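PDB 4YE5: peptidoglycan synthetase penicillin-binding protein 3, which probably binds penicillin and, as a member of the transpeptidase family, probably cross-links peptidoglycan strands during cell-wall synthesis. Local coordinates for residues Arg221-Tyr226 with Gln548-Pro553; Glu228-Asp233 with Gly536-Glu541; Ser507-Ile510 with Asn514-Phe517. One frame throughout, in Å; residues are numbered along the deposited sequence.

Contact 1: residues Arg221-Tyr226 with Gln548-Pro553; sequences RDVQWY and QKYEVP
An extended stem (chi1 -180°, the next two torsions also close to straight) carries Lys549 across to helix 221-238, and a bend at the last torsion (chi4 59°) turns NZ to Asp222. On Val223, CG2 lies anti to the carbonyl carbon and is the branch that meets both partners: it stands 3.9 Å from Lys549 CE and 3.4 Å from Tyr550 OH, at the edge of the tyrosine ring and near its plane. The ring itself carries Lys549 CG over the centre of one face, 4.1 Å above the plane, so the lysine stem runs over the tyrosine ring, whose hydroxyl end reaches the helix. Direct pairing of the charges is loose, with Asp222 OD2 and Lys549 NZ 3.8 Å apart in a long salt bridge. One water fills in: it accepts from Lys549 NZ at 2.7 Å and lies within hydrogen-bonding distance of Asp222 OD2, also 2.7 Å. Asp222 also has a long, purely electrostatic pairing with Arg221. The segment 548-553 ends helix 535-549 in a Schellman motif, with Glu551 at positive phi as the C-prime residue, just where the chain leaves the transpeptidase-type fold's C-terminal helix. Val223 is backed by Leu546 of that helix and by Ala257 of strand 255-260, and the Tyr550 ring meets Phe517 with planes at about 45°.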
loop_
_atom_site.group_PDB
_atom_site.type_symbol
_atom_site.label_atom_id
_atom_site.label_comp_id
_atom_site.label_asym_id
_atom_site.label_seq_id
_atom_site.Cartn_x
_atom_site.Cartn_y
_atom_site.Cartn_z
ATOM N N ARG A 221 -2.803 8.517 -8.793
ATOM C CA ARG A 221 -3.826 7.750 -9.511
ATOM C C ARG A 221 -3.414 7.540 -10.966
ATOM O O ARG A 221 -3.583 6.456 -11.504
ATOM C CB ARG A 221 -5.160 8.527 -9.453
ATOM C CG ARG A 221 -6.440 7.726 -9.580
ATOM C CD ARG A 221 -7.692 8.640 -9.497
ATOM N NE ARG A 221 -7.623 9.662 -10.525
ATOM C CZ ARG A 221 -8.268 9.615 -11.686
ATOM N NH1 ARG A 221 -9.109 8.629 -11.959
ATOM N NH2 ARG A 221 -8.096 10.586 -12.564
ATOM N N ASP A 222 -2.865 8.576 -11.598
ATOM C CA ASP A 222 -2.452 8.488 -13.007
ATOM C C ASP A 222 -1.225 7.599 -13.211
ATOM O O ASP A 222 -1.161 6.828 -14.173
ATOM C CB ASP A 222 -2.215 9.884 -13.598
ATOM C CG ASP A 222 -3.430 10.808 -13.414
ATOM O OD1 ASP A 222 -4.491 10.529 -14.022
ATOM O OD2 ASP A 222 -3.335 11.797 -12.640
ATOM N N VAL A 223 -0.241 7.694 -12.326
ATOM C CA VAL A 223 0.917 6.793 -12.447
ATOM C C VAL A 223 0.502 5.344 -12.146
ATOM O O VAL A 223 0.939 4.401 -12.813
ATOM C CB VAL A 223 2.064 7.215 -11.508
ATOM C CG1 VAL A 223 3.250 6.244 -11.615
ATOM C CG2 VAL A 223 2.512 8.684 -11.821
ATOM N N GLN A 224 -0.327 5.166 -11.124
ATOM C CA GLN A 224 -0.786 3.829 -10.756
ATOM C C GLN A 224 -1.572 3.209 -11.911
ATOM O O GLN A 224 -1.370 2.053 -12.275
ATOM C CB GLN A 224 -1.680 3.891 -9.500
ATOM C CG GLN A 224 -2.164 2.494 -9.034
ATOM C CD GLN A 224 -1.083 1.693 -8.297
ATOM O OE1 GLN A 224 -0.150 2.251 -7.733
ATOM N NE2 GLN A 224 -1.253 0.382 -8.255
ATOM N N TRP A 225 -2.468 3.988 -12.494
ATOM C CA TRP A 225 -3.279 3.489 -13.605
ATOM C C TRP A 225 -2.401 3.099 -14.782
ATOM O O TRP A 225 -2.589 2.028 -15.360
ATOM C CB TRP A 225 -4.328 4.510 -14.070
ATOM C CG TRP A 225 -5.237 3.947 -15.140
ATOM C CD1 TRP A 225 -6.438 3.308 -14.948
ATOM C CD2 TRP A 225 -5.014 3.955 -16.561
ATOM N NE1 TRP A 225 -6.968 2.928 -16.158
ATOM C CE2 TRP A 225 -6.112 3.305 -17.161
ATOM C CE3 TRP A 225 -3.985 4.439 -17.382
ATOM C CZ2 TRP A 225 -6.212 3.127 -18.543
ATOM C CZ3 TRP A 225 -4.088 4.260 -18.758
ATOM C CH2 TRP A 225 -5.192 3.610 -19.321
ATOM N N TYR A 226 -1.446 3.956 -15.144
ATOM C CA TYR A 226 -0.597 3.629 -16.303
ATOM C C TYR A 226 0.285 2.405 -16.032
ATOM O O TYR A 226 0.541 1.577 -16.915
ATOM C CB TYR A 226 0.248 4.824 -16.747
ATOM C CG TYR A 226 0.846 4.631 -18.130
ATOM C CD1 TYR A 226 0.093 4.870 -19.283
ATOM C CD2 TYR A 226 2.143 4.208 -18.277
ATOM C CE1 TYR A 226 0.640 4.676 -20.552
ATOM C CE2 TYR A 226 2.699 3.989 -19.539
ATOM C CZ TYR A 226 1.951 4.236 -20.670
ATOM O OH TYR A 226 2.521 4.036 -21.916
ATOM N N GLN A 548 7.551 12.056 -19.547
ATOM C CA GLN A 548 6.570 12.906 -20.249
ATOM C C GLN A 548 5.599 13.547 -19.260
ATOM O O GLN A 548 5.333 14.738 -19.335
ATOM C CB GLN A 548 5.788 12.088 -21.298
ATOM C CG GLN A 548 4.463 12.735 -21.801
ATOM C CD GLN A 548 4.650 13.625 -23.026
ATOM O OE1 GLN A 548 5.686 13.573 -23.692
ATOM N NE2 GLN A 548 3.641 14.444 -23.331
ATOM N N LYS A 549 5.071 12.750 -18.324
ATOM C CA LYS A 549 4.112 13.279 -17.353
ATOM C C LYS A 549 4.707 14.407 -16.525
ATOM O O LYS A 549 4.084 15.438 -16.347
ATOM C CB LYS A 549 3.589 12.196 -16.403
ATOM C CG LYS A 549 2.566 12.725 -15.364
ATOM C CD LYS A 549 2.065 11.560 -14.464
ATOM C CE LYS A 549 1.296 12.080 -13.250
ATOM N NZ LYS A 549 0.136 12.873 -13.716
ATOM N N TYR A 550 5.908 14.205 -16.006
ATOM C CA TYR A 550 6.495 15.220 -15.129
ATOM C C TYR A 550 7.381 16.200 -15.878
ATOM O O TYR A 550 8.035 17.051 -15.265
ATOM C CB TYR A 550 7.237 14.556 -13.958
ATOM C CG TYR A 550 6.278 13.792 -13.074
ATOM C CD1 TYR A 550 5.461 14.462 -12.159
ATOM C CD2 TYR A 550 6.136 12.416 -13.193
ATOM C CE1 TYR A 550 4.552 13.771 -11.362
ATOM C CE2 TYR A 550 5.237 11.714 -12.387
ATOM C CZ TYR A 550 4.449 12.393 -11.478
ATOM O OH TYR A 550 3.551 11.691 -10.684
ATOM N N GLU A 551 7.377 16.099 -17.209
ATOM C CA GLU A 551 8.122 17.041 -18.047
ATOM C C GLU A 551 9.578 17.139 -17.598
ATOM O O GLU A 551 10.104 18.232 -17.381
ATOM C CB GLU A 551 7.447 18.427 -18.028
ATOM C CG GLU A 551 5.963 18.370 -18.421
ATOM C CD GLU A 551 5.303 19.744 -18.510
ATOM O OE1 GLU A 551 4.569 20.104 -17.563
ATOM O OE2 GLU A 551 5.511 20.457 -19.524
ATOM N N VAL A 552 10.217 15.985 -17.435
ATOM C CA VAL A 552 11.594 15.934 -16.943
ATOM C C VAL A 552 12.534 16.413 -18.055
ATOM O O VAL A 552 12.430 15.955 -19.192
ATOM C CB VAL A 552 11.960 14.496 -16.489
ATOM C CG1 VAL A 552 13.382 14.453 -15.894
ATOM C CG2 VAL A 552 10.914 13.971 -15.462
ATOM N N PRO A 553 13.450 17.344 -17.735
ATOM C CA PRO A 553 14.397 17.783 -18.763
ATOM C C PRO A 553 15.250 16.624 -19.280
ATOM O O PRO A 553 15.665 15.777 -18.485
ATOM C CB PRO A 553 15.285 18.796 -18.021
ATOM C CG PRO A 553 14.482 19.242 -16.852
ATOM C CD PRO A 553 13.679 18.026 -16.448
HETATM O O HOH W 1 -1.385 13.204 -11.475
#

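Contact 2: residues Glu228-Asp233 with Gly536-Glu541; sequences EKVLSD and GPVTAE
Gly536 O is gripped twice from within its own helix, by Thr539 OG1 at 2.9 Å and by Ala540 N at 3.2 Å, two residues before Val538, which meets Val230 of the other helix. The threonine hydroxyl donates in the carbonyl plane, on a lone pair, with a C=O...donor angle of 141°. Thr539 points away from helix 221-238, and its hydroxyl also bonds to Thr508 OG1 of strand 501-510, so this polar group faces the sheet while Val538 faces the neighbouring helix. Between the helices the side chains that meet are apolar. Val230 CG1 touches Val538 CG1 at 3.6 Å, the two valines pointing opposite ways and meeting at these methyls with a lateral offset. Both methyls lie anti to their own backbone N, which sends them out between the helices. Val230 CG1 also lies 4.3 Å from Glu541 CB, the aliphatic root of a side chain that borders the contact. Leu231 starts off away from the partner helix, yet its CD2 comes back to 4.5 Å from Val538 CG1. The axes of the two short segments approach to 10.2 Å and run roughly antiparallel, at 146° between their directions. These are the two helices, 221-238 and 535-549, that lie together on one face of the five-stranded antiparallel sheet of the transpeptidase domain, an arrangement that fits the beta-lactamase clan. Beneath them, Val538 rests on Val521 and Leu523 of strand 517-524, and Leu231 on Ala259 of strand 255-260. With side-chain contacts made by methyl and methylene groups, the two helices are joined here by dispersion and burial, while a polar bond, Thr539 to Thr508, helps join helix 535-549 to the sheet.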
loop_
_atom_site.group_PDB
_atom_site.type_symbol
_atom_site.label_atom_id
_atom_site.label_comp_id
_atom_site.label_asym_id
_atom_site.label_seq_id
_atom_site.Cartn_x
_atom_site.Cartn_y
_atom_site.Cartn_z
ATOM N N GLU A 228 -0.415 -0.134 -14.047
ATOM C CA GLU A 228 -1.279 -1.314 -14.150
ATOM C C GLU A 228 -1.593 -1.636 -15.611
ATOM O O GLU A 228 -1.627 -2.804 -16.005
ATOM C CB GLU A 228 -2.566 -1.135 -13.327
ATOM C CG GLU A 228 -2.288 -1.196 -11.822
ATOM C CD GLU A 228 -3.535 -1.000 -10.954
ATOM O OE1 GLU A 228 -4.639 -0.895 -11.509
ATOM O OE2 GLU A 228 -3.387 -0.990 -9.713
ATOM N N LYS A 229 -1.790 -0.594 -16.409
ATOM C CA LYS A 229 -2.014 -0.744 -17.844
ATOM C C LYS A 229 -0.780 -1.369 -18.549
ATOM O O LYS A 229 -0.905 -2.263 -19.393
ATOM C CB LYS A 229 -2.352 0.620 -18.466
ATOM C CG LYS A 229 -2.716 0.554 -19.962
ATOM C CD LYS A 229 -4.035 -0.185 -20.165
ATOM C CE LYS A 229 -4.388 -0.318 -21.651
ATOM N NZ LYS A 229 -5.644 -1.094 -21.812
ATOM N N VAL A 230 0.413 -0.903 -18.195
ATOM C CA VAL A 230 1.629 -1.485 -18.759
ATOM C C VAL A 230 1.744 -2.957 -18.377
ATOM O O VAL A 230 2.098 -3.806 -19.197
ATOM C CB VAL A 230 2.888 -0.735 -18.291
ATOM C CG1 VAL A 230 4.141 -1.551 -18.591
ATOM C CG2 VAL A 230 2.948 0.633 -18.974
ATOM N N LEU A 231 1.428 -3.279 -17.131
ATOM C CA LEU A 231 1.489 -4.686 -16.725
ATOM C C LEU A 231 0.451 -5.541 -17.462
ATOM O O LEU A 231 0.726 -6.698 -17.803
ATOM C CB LEU A 231 1.322 -4.836 -15.208
ATOM C CG LEU A 231 2.482 -4.283 -14.377
ATOM C CD1 LEU A 231 2.101 -4.361 -12.925
ATOM C CD2 LEU A 231 3.797 -5.056 -14.672
ATOM N N SER A 232 -0.731 -4.975 -17.689
ATOM C CA SER A 232 -1.782 -5.689 -18.411
ATOM C C SER A 232 -1.371 -5.908 -19.870
ATOM O O SER A 232 -1.469 -7.011 -20.387
ATOM C CB SER A 232 -3.114 -4.933 -18.313
ATOM O OG SER A 232 -4.047 -5.392 -19.272
ATOM N N ASP A 233 -0.883 -4.852 -20.514
ATOM C CA ASP A 233 -0.430 -4.944 -21.897
ATOM C C ASP A 233 0.751 -5.921 -21.991
ATOM O O ASP A 233 0.863 -6.678 -22.958
ATOM C CB ASP A 233 -0.012 -3.569 -22.451
ATOM C CG ASP A 233 -1.204 -2.645 -22.735
ATOM O OD1 ASP A 233 -2.340 -3.142 -22.936
ATOM O OD2 ASP A 233 -0.999 -1.407 -22.773
ATOM N N GLY A 536 13.179 -5.579 -18.471
ATOM C CA GLY A 536 13.826 -4.344 -18.924
ATOM C C GLY A 536 12.964 -3.384 -19.745
ATOM O O GLY A 536 12.755 -2.246 -19.346
ATOM N N PRO A 537 12.468 -3.828 -20.910
ATOM C CA PRO A 537 11.624 -2.949 -21.745
ATOM C C PRO A 537 10.370 -2.500 -20.985
ATOM O O PRO A 537 9.874 -1.412 -21.216
ATOM C CB PRO A 537 11.221 -3.863 -22.907
ATOM C CG PRO A 537 12.401 -4.861 -23.015
ATOM C CD PRO A 537 12.767 -5.112 -21.568
ATOM N N VAL A 538 9.872 -3.338 -20.084
ATOM C CA VAL A 538 8.709 -2.964 -19.274
ATOM C C VAL A 538 9.049 -1.779 -18.361
ATOM O O VAL A 538 8.262 -0.856 -18.262
ATOM C CB VAL A 538 8.122 -4.181 -18.499
ATOM C CG1 VAL A 538 6.828 -3.790 -17.707
ATOM C CG2 VAL A 538 7.823 -5.324 -19.487
ATOM N N THR A 539 10.233 -1.755 -17.736
ATOM C CA THR A 539 10.552 -0.602 -16.888
ATOM C C THR A 539 10.669 0.643 -17.749
ATOM O O THR A 539 10.321 1.731 -17.320
ATOM C CB THR A 539 11.867 -0.760 -16.085
ATOM O OG1 THR A 539 12.998 -0.596 -16.960
ATOM C CG2 THR A 539 11.918 -2.119 -15.394
ATOM N N ALA A 540 11.188 0.469 -18.965
ATOM C CA ALA A 540 11.360 1.583 -19.893
ATOM C C ALA A 540 10.041 2.186 -20.413
ATOM O O ALA A 540 9.960 3.392 -20.671
ATOM C CB ALA A 540 12.286 1.172 -21.071
ATOM N N GLU A 541 9.019 1.354 -20.576
ATOM C CA GLU A 541 7.681 1.851 -20.926
ATOM C C GLU A 541 7.139 2.750 -19.799
ATOM O O GLU A 541 6.563 3.802 -20.041
ATOM C CB GLU A 541 6.709 0.685 -21.135
ATOM C CG GLU A 541 6.951 -0.141 -22.396
ATOM C CD GLU A 541 6.627 0.636 -23.660
ATOM O OE1 GLU A 541 5.484 1.146 -23.748
ATOM O OE2 GLU A 541 7.518 0.753 -24.549
#

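Contact 3: residues Ser507-Ile510 with Asn514-Phe517; sequences STII and NPRF
Ile510 O takes two backbone N-H groups at once, Phe517 N at 3.0 Å and Arg516 N at 2.9 Å. The first bond is almost straight (172° at the hydrogen) and comes nearly end-on to the carbonyl; the second arrives from above the carbonyl plane, 42° out of it. Ile510 N in turn donates to Phe517 O at 3.0 Å, which makes Ile510 and Phe517 an antiparallel hydrogen-bonded pair. Because Arg516 and Phe517 both face the one residue Ile510, the exchange is a classic beta bulge, placed where the chain returns from the turn after strand 501-510 and enters strand 517-524. Phe517 O has a further, weaker neighbour in Ile509 CA at 3.5 Å, a CA-H...O contact. Among side chains, Ile509 CG2, anti to its backbone N, lies against Pro515 CB at 3.6 Å. Ile510 CG2 and Phe517 CB, on the same sheet face, stand 4.3 Å apart. The arginine stem lies on its neighbour's ring, with Arg516 CG 3.3 Å above the Phe517 plane and offset toward its rim.

A second shell holds these groups in place. Ala419 of helix 408-419 packs on both Ile509 and Pro515, while Met547 of helix 535-549 covers Ile510 and Phe517. Backbone bonds tie Arg516 to Val250 and Ile509 to Ala484. Two donors on a single buried carbonyl probably draw its electrons outward and fix the peptide's orientation, while the bulge accommodates one extra residue without breaking the antiparallel pairing of the strands.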
loop_
_atom_site.group_PDB
_atom_site.type_symbol
_atom_site.label_atom_id
_atom_site.label_comp_id
_atom_site.label_asym_id
_atom_site.label_seq_id
_atom_site.Cartn_x
_atom_site.Cartn_y
_atom_site.Cartn_z
ATOM N N SER A 507 15.663 -3.150 -12.395
ATOM C CA SER A 507 15.444 -1.958 -11.616
ATOM C C SER A 507 16.255 -0.826 -12.236
ATOM O O SER A 507 17.457 -0.960 -12.482
ATOM C CB SER A 507 15.815 -2.199 -10.153
ATOM O OG SER A 507 15.470 -1.073 -9.363
ATOM N N THR A 508 15.572 0.287 -12.482
ATOM C CA THR A 508 16.131 1.396 -13.217
ATOM C C THR A 508 16.065 2.700 -12.419
ATOM O O THR A 508 15.037 3.015 -11.802
ATOM C CB THR A 508 15.324 1.638 -14.510
ATOM O OG1 THR A 508 15.334 0.441 -15.302
ATOM C CG2 THR A 508 15.973 2.774 -15.307
ATOM N N ILE A 509 17.155 3.454 -12.457
ATOM C CA ILE A 509 17.205 4.802 -11.888
ATOM C C ILE A 509 17.160 5.749 -13.070
ATOM O O ILE A 509 17.936 5.597 -14.006
ATOM C CB ILE A 509 18.538 5.038 -11.143
ATOM C CG1 ILE A 509 18.642 4.090 -9.943
ATOM C CG2 ILE A 509 18.651 6.495 -10.729
ATOM C CD1 ILE A 509 20.092 3.909 -9.397
ATOM N N ILE A 510 16.250 6.717 -13.049
ATOM C CA ILE A 510 16.086 7.573 -14.214
ATOM C C ILE A 510 15.694 9.017 -13.810
ATOM O O ILE A 510 14.958 9.210 -12.845
ATOM C CB ILE A 510 15.040 6.939 -15.180
ATOM C CG1 ILE A 510 15.022 7.668 -16.530
ATOM C CG2 ILE A 510 13.629 6.933 -14.551
ATOM C CD1 ILE A 510 14.026 7.084 -17.518
ATOM N N ASN A 514 20.516 12.954 -13.047
ATOM C CA ASN A 514 19.804 13.751 -12.038
ATOM C C ASN A 514 18.648 12.915 -11.552
ATOM O O ASN A 514 17.505 13.194 -11.901
ATOM C CB ASN A 514 19.280 15.071 -12.650
ATOM C CG ASN A 514 18.629 16.001 -11.612
ATOM O OD1 ASN A 514 18.721 15.771 -10.403
ATOM N ND2 ASN A 514 17.963 17.056 -12.090
ATOM N N PRO A 515 18.945 11.846 -10.790
ATOM C CA PRO A 515 17.963 10.777 -10.546
ATOM C C PRO A 515 16.660 11.303 -9.968
ATOM O O PRO A 515 16.660 12.081 -9.027
ATOM C CB PRO A 515 18.679 9.886 -9.527
ATOM C CG PRO A 515 20.128 10.017 -9.917
ATOM C CD PRO A 515 20.252 11.526 -10.185
ATOM N N ARG A 516 15.552 10.857 -10.532
ATOM C CA ARG A 516 14.245 11.316 -10.090
ATOM C C ARG A 516 13.397 10.148 -9.590
ATOM O O ARG A 516 12.732 10.245 -8.556
ATOM C CB ARG A 516 13.551 11.999 -11.263
ATOM C CG ARG A 516 12.137 12.425 -10.985
ATOM C CD ARG A 516 12.076 13.743 -10.264
ATOM N NE ARG A 516 10.713 14.264 -10.254
ATOM C CZ ARG A 516 10.287 15.270 -11.006
ATOM N NH1 ARG A 516 11.123 15.896 -11.834
ATOM N NH2 ARG A 516 9.028 15.666 -10.909
ATOM N N PHE A 517 13.417 9.041 -10.330
ATOM C CA PHE A 517 12.644 7.861 -9.953
ATOM C C PHE A 517 13.466 6.603 -9.941
ATOM O O PHE A 517 14.440 6.476 -10.677
ATOM C CB PHE A 517 11.485 7.627 -10.933
ATOM C CG PHE A 517 10.551 8.798 -11.057
ATOM C CD1 PHE A 517 9.678 9.131 -10.018
ATOM C CD2 PHE A 517 10.539 9.559 -12.205
ATOM C CE1 PHE A 517 8.807 10.242 -10.132
ATOM C CE2 PHE A 517 9.682 10.674 -12.336
ATOM C CZ PHE A 517 8.819 11.011 -11.299
#

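After its N-terminal region the chain enters helix 221-238, which supplies one side of both contact 1 and contact 2, and only some 300 residues later does helix 535-549 come back to meet it. Contact 1 closes the longest loop, contact 2 a slightly shorter one within it, and contact 3, a tight hairpin turn, falls inside both. Tyr226 packs on Glu541 O, linking contacts 1 and 2. The threonine pair already named bridges contacts 2 and 3, while the guanidinium end of Arg516 packs on Tyr550 and Val552 and so brings contact 3 against contact 1. Together they tie two helices to the antiparallel sheet.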